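Side-chain contacts in protection of telomeres protein poz1 (Schizosaccharomyces pombe, PDB 5WE0), which binds telomeric DNA and negatively regulates telomerase and telomere length: residues W91-I96 with F154-Q159; K169-W174 with E183-L188. One frame throughout, in Å; residues are numbered along the deposited sequence.

Contact 1: W91-I96 with F154-Q159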
loop_
_atom_site.group_PDB
_atom_site.type_symbol
_atom_site.label_atom_id
_atom_site.label_comp_id
_atom_site.label_asym_id
_atom_site.label_seq_id
_atom_site.Cartn_x
_atom_site.Cartn_y
_atom_site.Cartn_z
ATOM N N TRP A 91 8.426 6.495 6.337
ATOM C CA TRP A 91 9.016 6.579 5.006
ATOM C C TRP A 91 10.392 5.940 5.100
ATOM O O TRP A 91 11.399 6.580 5.400
ATOM C CB TRP A 91 9.072 8.020 4.516
ATOM C CG TRP A 91 7.705 8.592 4.378
ATOM C CD1 TRP A 91 7.076 9.421 5.257
ATOM C CD2 TRP A 91 6.779 8.365 3.301
ATOM N NE1 TRP A 91 5.824 9.731 4.794
ATOM C CE2 TRP A 91 5.614 9.093 3.596
ATOM C CE3 TRP A 91 6.830 7.622 2.113
ATOM C CZ2 TRP A 91 4.495 9.088 2.757
ATOM C CZ3 TRP A 91 5.737 7.633 1.276
ATOM C CH2 TRP A 91 4.576 8.360 1.608
ATOM N N GLU A 92 10.432 4.644 4.882
ATOM C CA GLU A 92 11.684 3.922 4.797
ATOM C C GLU A 92 11.639 3.185 3.465
ATOM O O GLU A 92 10.604 2.608 3.106
ATOM C CB GLU A 92 11.857 2.964 6.001
ATOM C CG GLU A 92 13.234 2.288 6.067
ATOM C CD GLU A 92 13.342 0.973 5.294
ATOM O OE1 GLU A 92 12.473 0.084 5.496
ATOM O OE2 GLU A 92 14.295 0.841 4.459
ATOM N N TYR A 93 12.740 3.256 2.716
ATOM C CA TYR A 93 12.766 2.788 1.327
ATOM C C TYR A 93 12.245 1.361 1.194
ATOM O O TYR A 93 11.395 1.070 0.341
ATOM C CB TYR A 93 14.194 2.883 0.783
ATOM C CG TYR A 93 14.463 1.897 -0.287
ATOM C CD1 TYR A 93 13.805 2.002 -1.531
ATOM C CD2 TYR A 93 15.329 0.815 -0.065
ATOM C CE1 TYR A 93 14.011 1.069 -2.538
ATOM C CE2 TYR A 93 15.542 -0.134 -1.072
ATOM C CZ TYR A 93 14.874 0.006 -2.309
ATOM O OH TYR A 93 15.058 -0.905 -3.325
ATOM N N SER A 94 12.756 0.453 2.030
ATOM C CA SER A 94 12.421 -0.957 1.896
ATOM C C SER A 94 10.936 -1.199 2.173
ATOM O O SER A 94 10.254 -1.885 1.399
ATOM C CB SER A 94 13.302 -1.781 2.831
ATOM O OG SER A 94 13.001 -3.160 2.728
ATOM N N LEU A 95 10.412 -0.602 3.253
ATOM C CA LEU A 95 9.002 -0.753 3.596
ATOM C C LEU A 95 8.103 -0.191 2.500
ATOM O O LEU A 95 7.141 -0.845 2.080
ATOM C CB LEU A 95 8.712 -0.064 4.935
ATOM C CG LEU A 95 7.250 0.099 5.367
ATOM C CD1 LEU A 95 6.612 -1.244 5.707
ATOM C CD2 LEU A 95 7.108 1.083 6.535
ATOM N N ILE A 96 8.388 1.034 2.040
ATOM C CA ILE A 96 7.525 1.672 1.049
ATOM C C ILE A 96 7.592 0.929 -0.284
ATOM O O ILE A 96 6.594 0.812 -0.998
ATOM C CB ILE A 96 7.903 3.156 0.888
ATOM C CG1 ILE A 96 7.663 3.936 2.196
ATOM C CG2 ILE A 96 7.113 3.765 -0.273
ATOM C CD1 ILE A 96 6.212 3.829 2.747
ATOM N N PHE A 154 10.755 12.562 -1.912
ATOM C CA PHE A 154 10.956 13.710 -1.027
ATOM C C PHE A 154 11.767 13.340 0.209
ATOM O O PHE A 154 12.677 14.074 0.614
ATOM C CB PHE A 154 9.614 14.284 -0.591
ATOM C CG PHE A 154 8.874 15.005 -1.669
ATOM C CD1 PHE A 154 9.504 15.369 -2.845
ATOM C CD2 PHE A 154 7.528 15.316 -1.504
ATOM C CE1 PHE A 154 8.812 16.031 -3.844
ATOM C CE2 PHE A 154 6.825 15.986 -2.490
ATOM C CZ PHE A 154 7.468 16.348 -3.665
ATOM N N HIS A 155 11.431 12.213 0.844
ATOM C CA HIS A 155 12.154 11.811 2.049
ATOM C C HIS A 155 13.632 11.574 1.748
ATOM O O HIS A 155 14.501 12.032 2.503
ATOM C CB HIS A 155 11.512 10.561 2.647
ATOM C CG HIS A 155 12.157 10.084 3.909
ATOM N ND1 HIS A 155 13.176 9.153 3.920
ATOM C CD2 HIS A 155 11.901 10.381 5.208
ATOM C CE1 HIS A 155 13.530 8.908 5.170
ATOM N NE2 HIS A 155 12.775 9.643 5.969
ATOM N N PHE A 156 13.935 10.861 0.647
ATOM C CA PHE A 156 15.329 10.670 0.213
ATOM C C PHE A 156 16.048 12.008 0.060
ATOM O O PHE A 156 17.156 12.191 0.568
ATOM C CB PHE A 156 15.381 9.941 -1.137
ATOM C CG PHE A 156 15.376 8.437 -1.050
ATOM C CD1 PHE A 156 16.393 7.753 -0.415
ATOM C CD2 PHE A 156 14.357 7.698 -1.665
ATOM C CE1 PHE A 156 16.396 6.359 -0.381
ATOM C CE2 PHE A 156 14.356 6.299 -1.627
ATOM C CZ PHE A 156 15.371 5.637 -0.986
ATOM N N LEU A 157 15.411 12.964 -0.627
ATOM C CA LEU A 157 16.020 14.259 -0.919
ATOM C C LEU A 157 16.207 15.130 0.322
ATOM O O LEU A 157 16.929 16.128 0.253
ATOM C CB LEU A 157 15.168 15.037 -1.916
ATOM C CG LEU A 157 15.052 14.461 -3.321
ATOM C CD1 LEU A 157 13.920 15.139 -4.081
ATOM C CD2 LEU A 157 16.375 14.584 -4.045
ATOM N N GLU A 158 15.518 14.829 1.422
ATOM C CA GLU A 158 15.590 15.613 2.646
ATOM C C GLU A 158 16.644 15.115 3.632
ATOM O O GLU A 158 16.733 15.649 4.744
ATOM C CB GLU A 158 14.218 15.625 3.324
ATOM C CG GLU A 158 13.212 16.522 2.621
ATOM C CD GLU A 158 11.990 16.843 3.487
ATOM O OE1 GLU A 158 11.271 15.894 3.893
ATOM O OE2 GLU A 158 11.742 18.042 3.751
ATOM N N GLN A 159 17.408 14.094 3.275
ATOM C CA GLN A 159 18.476 13.590 4.121
ATOM C C GLN A 159 19.821 14.158 3.665
ATOM O O GLN A 159 19.994 14.577 2.517
ATOM C CB GLN A 159 18.518 12.057 4.105
ATOM C CG GLN A 159 17.162 11.340 4.198
ATOM C CD GLN A 159 16.425 11.613 5.507
ATOM O OE1 GLN A 159 16.955 11.375 6.585
ATOM N NE2 GLN A 159 15.182 12.081 5.408
#
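The imidazole of His155 lies beneath the backbone carbonyl of Trp91. Trp91 O stands 3.2 Å above the ring plane, displaced toward the rim, and its nearest ring atom is His155 CE1. Neither ring nitrogen is placed to donate to it, since the oxygen sits over the face. Trp91 CB shares the ring, 4.0 Å from the His155 centroid and 25° off the normal, a CH-pi contact. With CG anti to the backbone N (chi1 -179°), His155 projects its ring toward Trp91, in the loop before helix 93-115.

The opposite ring face carries Gln159 NE2, 3.4 Å above the plane and over its centre. A 3.0 Å hydrogen bond from Gln159 NE2 to His155 O holds that amide, and Glu158 N reaches the same oxygen from the other face of its plane. Alongside, the far end of Phe156 enters at the root of Tyr93, Phe156 CZ to Tyr93 CB 3.5 Å, the two side chains oblique. Glu92, the N-cap of helix 93-115, accepts Ser94 N on OE2 (2.9 Å) and Leu95 N on OE1, both from above its carboxylate plane; OE1 also forms a salt bridge with a basic side chain of another protein chain.

Beside the apolar Tyr93–Phe156 contact, the imidazole thus has a carbonyl oxygen and a CH-pi contact on one side and an amide nitrogen on the other, which suggests that packing, not a hydrogen bond to Trp91, sets its orientation.

Contact 2: K169-W174 with E183-L188; sequences KFLQDW and EALQRL
This is a small, buried apolar contact between two consecutive helices, 164-174 and 179-188, which form a helical hairpin in this all-helical chain: a short loop joins them and their CA traces run roughly antiparallel through the two segments. Its evidence is one leucine pair: the nearest CA atoms across the segments are those of Leu171 and Leu185, 9.0 Å apart, and both side chains set out toward the opposite helix. They meet through methyl groups, Leu171 CD2 to Leu185 CD2 at 3.6 Å, while Leu171 CD1 lies 4.0 Å from both CG and CD2 of Leu185. With CG anti to the backbone N (chi1 -157°), Leu185 carries its CD2 branch to both methyls of Leu171, and the two side chains pass at a slant.

Around the pair, Met182 touches Leu171 and Phe167 touches Leu185, extending the apolar packing; an apolar side chain of another protein chain also reaches Leu185. A salt bridge within helix 164-174 joins Lys169 NZ to the syn lone pair of Asp173 OD1.

Gln186 borders the leucines with a chain bent at chi2 (-72°). Its NE2 donates to Thr168 OG1, while Gln186 OE1, buried here without a polar partner, rests 4.1 Å from Leu171 CD1.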
loop_
_atom_site.group_PDB
_atom_site.type_symbol
_atom_site.label_atom_id
_atom_site.label_comp_id
_atom_site.label_asym_id
_atom_site.label_seq_id
_atom_site.Cartn_x
_atom_site.Cartn_y
_atom_site.Cartn_z
ATOM N N LYS A 169 17.917 2.916 -7.023
ATOM C CA LYS A 169 17.149 1.675 -7.037
ATOM C C LYS A 169 15.652 1.948 -6.966
ATOM O O LYS A 169 14.868 1.398 -7.750
ATOM C CB LYS A 169 17.596 0.795 -5.866
ATOM C CG LYS A 169 16.980 -0.598 -5.834
ATOM C CD LYS A 169 16.952 -1.230 -7.226
ATOM C CE LYS A 169 16.254 -2.581 -7.212
ATOM N NZ LYS A 169 16.056 -3.140 -8.582
ATOM N N PHE A 170 15.238 2.811 -6.034
ATOM C CA PHE A 170 13.817 3.095 -5.869
ATOM C C PHE A 170 13.232 3.737 -7.117
ATOM O O PHE A 170 12.098 3.429 -7.509
ATOM C CB PHE A 170 13.574 4.010 -4.665
ATOM C CG PHE A 170 12.131 4.346 -4.475
ATOM C CD1 PHE A 170 11.301 3.488 -3.770
ATOM C CD2 PHE A 170 11.590 5.479 -5.053
ATOM C CE1 PHE A 170 9.953 3.770 -3.616
ATOM C CE2 PHE A 170 10.263 5.769 -4.909
ATOM C CZ PHE A 170 9.435 4.907 -4.189
ATOM N N LEU A 171 13.989 4.623 -7.762
ATOM C CA LEU A 171 13.443 5.328 -8.918
ATOM C C LEU A 171 13.304 4.408 -10.128
ATOM O O LEU A 171 12.339 4.525 -10.893
ATOM C CB LEU A 171 14.317 6.532 -9.253
ATOM C CG LEU A 171 14.086 7.682 -8.274
ATOM C CD1 LEU A 171 15.083 8.820 -8.512
ATOM C CD2 LEU A 171 12.637 8.151 -8.319
ATOM N N GLN A 172 14.249 3.482 -10.307
ATOM C CA GLN A 172 14.130 2.483 -11.367
ATOM C C GLN A 172 12.922 1.576 -11.159
ATOM O O GLN A 172 12.152 1.338 -12.093
ATOM C CB GLN A 172 15.424 1.677 -11.446
ATOM C CG GLN A 172 16.653 2.571 -11.403
ATOM C CD GLN A 172 17.953 1.806 -11.495
ATOM O OE1 GLN A 172 18.153 0.818 -10.780
ATOM N NE2 GLN A 172 18.825 2.221 -12.414
ATOM N N ASP A 173 12.726 1.073 -9.937
ATOM C CA ASP A 173 11.614 0.155 -9.687
ATOM C C ASP A 173 10.268 0.854 -9.797
ATOM O O ASP A 173 9.315 0.284 -10.336
ATOM C CB ASP A 173 11.749 -0.489 -8.312
ATOM C CG ASP A 173 12.961 -1.389 -8.198
ATOM O OD1 ASP A 173 13.819 -1.374 -9.108
ATOM O OD2 ASP A 173 13.062 -2.099 -7.177
ATOM N N TRP A 174 10.161 2.091 -9.301
ATOM C CA TRP A 174 8.854 2.705 -9.113
ATOM C C TRP A 174 8.708 4.098 -9.693
ATOM O O TRP A 174 7.566 4.544 -9.875
ATOM C CB TRP A 174 8.514 2.771 -7.617
ATOM C CG TRP A 174 8.490 1.425 -6.996
ATOM C CD1 TRP A 174 9.404 0.897 -6.130
ATOM C CD2 TRP A 174 7.509 0.406 -7.228
ATOM N NE1 TRP A 174 9.045 -0.396 -5.805
ATOM C CE2 TRP A 174 7.886 -0.718 -6.465
ATOM C CE3 TRP A 174 6.343 0.340 -8.006
ATOM C CZ2 TRP A 174 7.134 -1.896 -6.447
ATOM C CZ3 TRP A 174 5.597 -0.827 -7.987
ATOM C CH2 TRP A 174 6.003 -1.934 -7.214
ATOM N N GLU A 183 15.466 12.482 -15.421
ATOM C CA GLU A 183 16.379 13.572 -15.742
ATOM C C GLU A 183 16.516 14.546 -14.575
ATOM O O GLU A 183 17.610 14.748 -14.039
ATOM C CB GLU A 183 15.831 14.270 -16.995
ATOM C CG GLU A 183 16.715 15.217 -17.832
ATOM C CD GLU A 183 16.104 16.618 -17.836
ATOM O OE1 GLU A 183 16.398 17.451 -18.737
ATOM O OE2 GLU A 183 15.340 16.903 -16.876
ATOM N N ALA A 184 15.399 15.166 -14.177
ATOM C CA ALA A 184 15.411 16.270 -13.218
ATOM C C ALA A 184 15.575 15.784 -11.783
ATOM O O ALA A 184 16.226 16.450 -10.975
ATOM C CB ALA A 184 14.130 17.106 -13.348
ATOM N N LEU A 185 14.972 14.643 -11.447
ATOM C CA LEU A 185 15.051 14.142 -10.084
ATOM C C LEU A 185 16.487 13.806 -9.721
ATOM O O LEU A 185 16.900 14.005 -8.575
ATOM C CB LEU A 185 14.142 12.923 -9.937
ATOM C CG LEU A 185 13.643 12.554 -8.539
ATOM C CD1 LEU A 185 13.365 13.785 -7.705
ATOM C CD2 LEU A 185 12.385 11.730 -8.642
ATOM N N GLN A 186 17.272 13.342 -10.694
ATOM C CA GLN A 186 18.653 12.985 -10.408
ATOM C C GLN A 186 19.565 14.214 -10.407
ATOM O O GLN A 186 20.558 14.237 -9.672
ATOM C CB GLN A 186 19.136 11.933 -11.415
ATOM C CG GLN A 186 18.554 10.536 -11.152
ATOM C CD GLN A 186 19.152 9.862 -9.925
ATOM O OE1 GLN A 186 18.864 10.248 -8.789
ATOM N NE2 GLN A 186 19.966 8.834 -10.144
ATOM N N ARG A 187 19.245 15.244 -11.196
ATOM C CA ARG A 187 19.929 16.524 -11.031
ATOM C C ARG A 187 19.692 17.094 -9.642
ATOM O O ARG A 187 20.619 17.587 -8.989
ATOM C CB ARG A 187 19.460 17.530 -12.082
ATOM C CG ARG A 187 20.078 17.400 -13.465
ATOM C CD ARG A 187 19.812 18.675 -14.243
ATOM N NE ARG A 187 18.381 18.942 -14.312
ATOM C CZ ARG A 187 17.611 18.524 -15.305
ATOM N NH1 ARG A 187 18.160 17.830 -16.290
ATOM N NH2 ARG A 187 16.310 18.791 -15.315
ATOM N N LEU A 188 18.450 17.035 -9.180
ATOM C CA LEU A 188 18.068 17.647 -7.918
ATOM C C LEU A 188 18.704 16.956 -6.717
ATOM O O LEU A 188 18.979 17.609 -5.700
ATOM C CB LEU A 188 16.559 17.593 -7.816
ATOM C CG LEU A 188 15.953 17.865 -6.466
ATOM C CD1 LEU A 188 16.328 19.270 -5.997
ATOM C CD2 LEU A 188 14.511 17.682 -6.690
#

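In the fold
From the N terminus, the chain first reaches contact 1 at residues 91-96, the start of helix 93-115. It then runs through that helix and 130-157 before residues 154-159 close the loop, 58 residues on. Contact 2 opens only afterwards, joining helix 164-174 to helix 179-188 across a short connection, with only eight residues between its segments, four of them helical. The two contacts are therefore in series, neither nested nor crossed, with centres about 12 Å apart. They touch directly: Tyr93 packs on Lys169 and Phe170, Phe156 on Phe170, and Leu157 on Leu188. The hairpin of contact 2 is thereby laid against the helices 93-115 and 130-157 joined by contact 1.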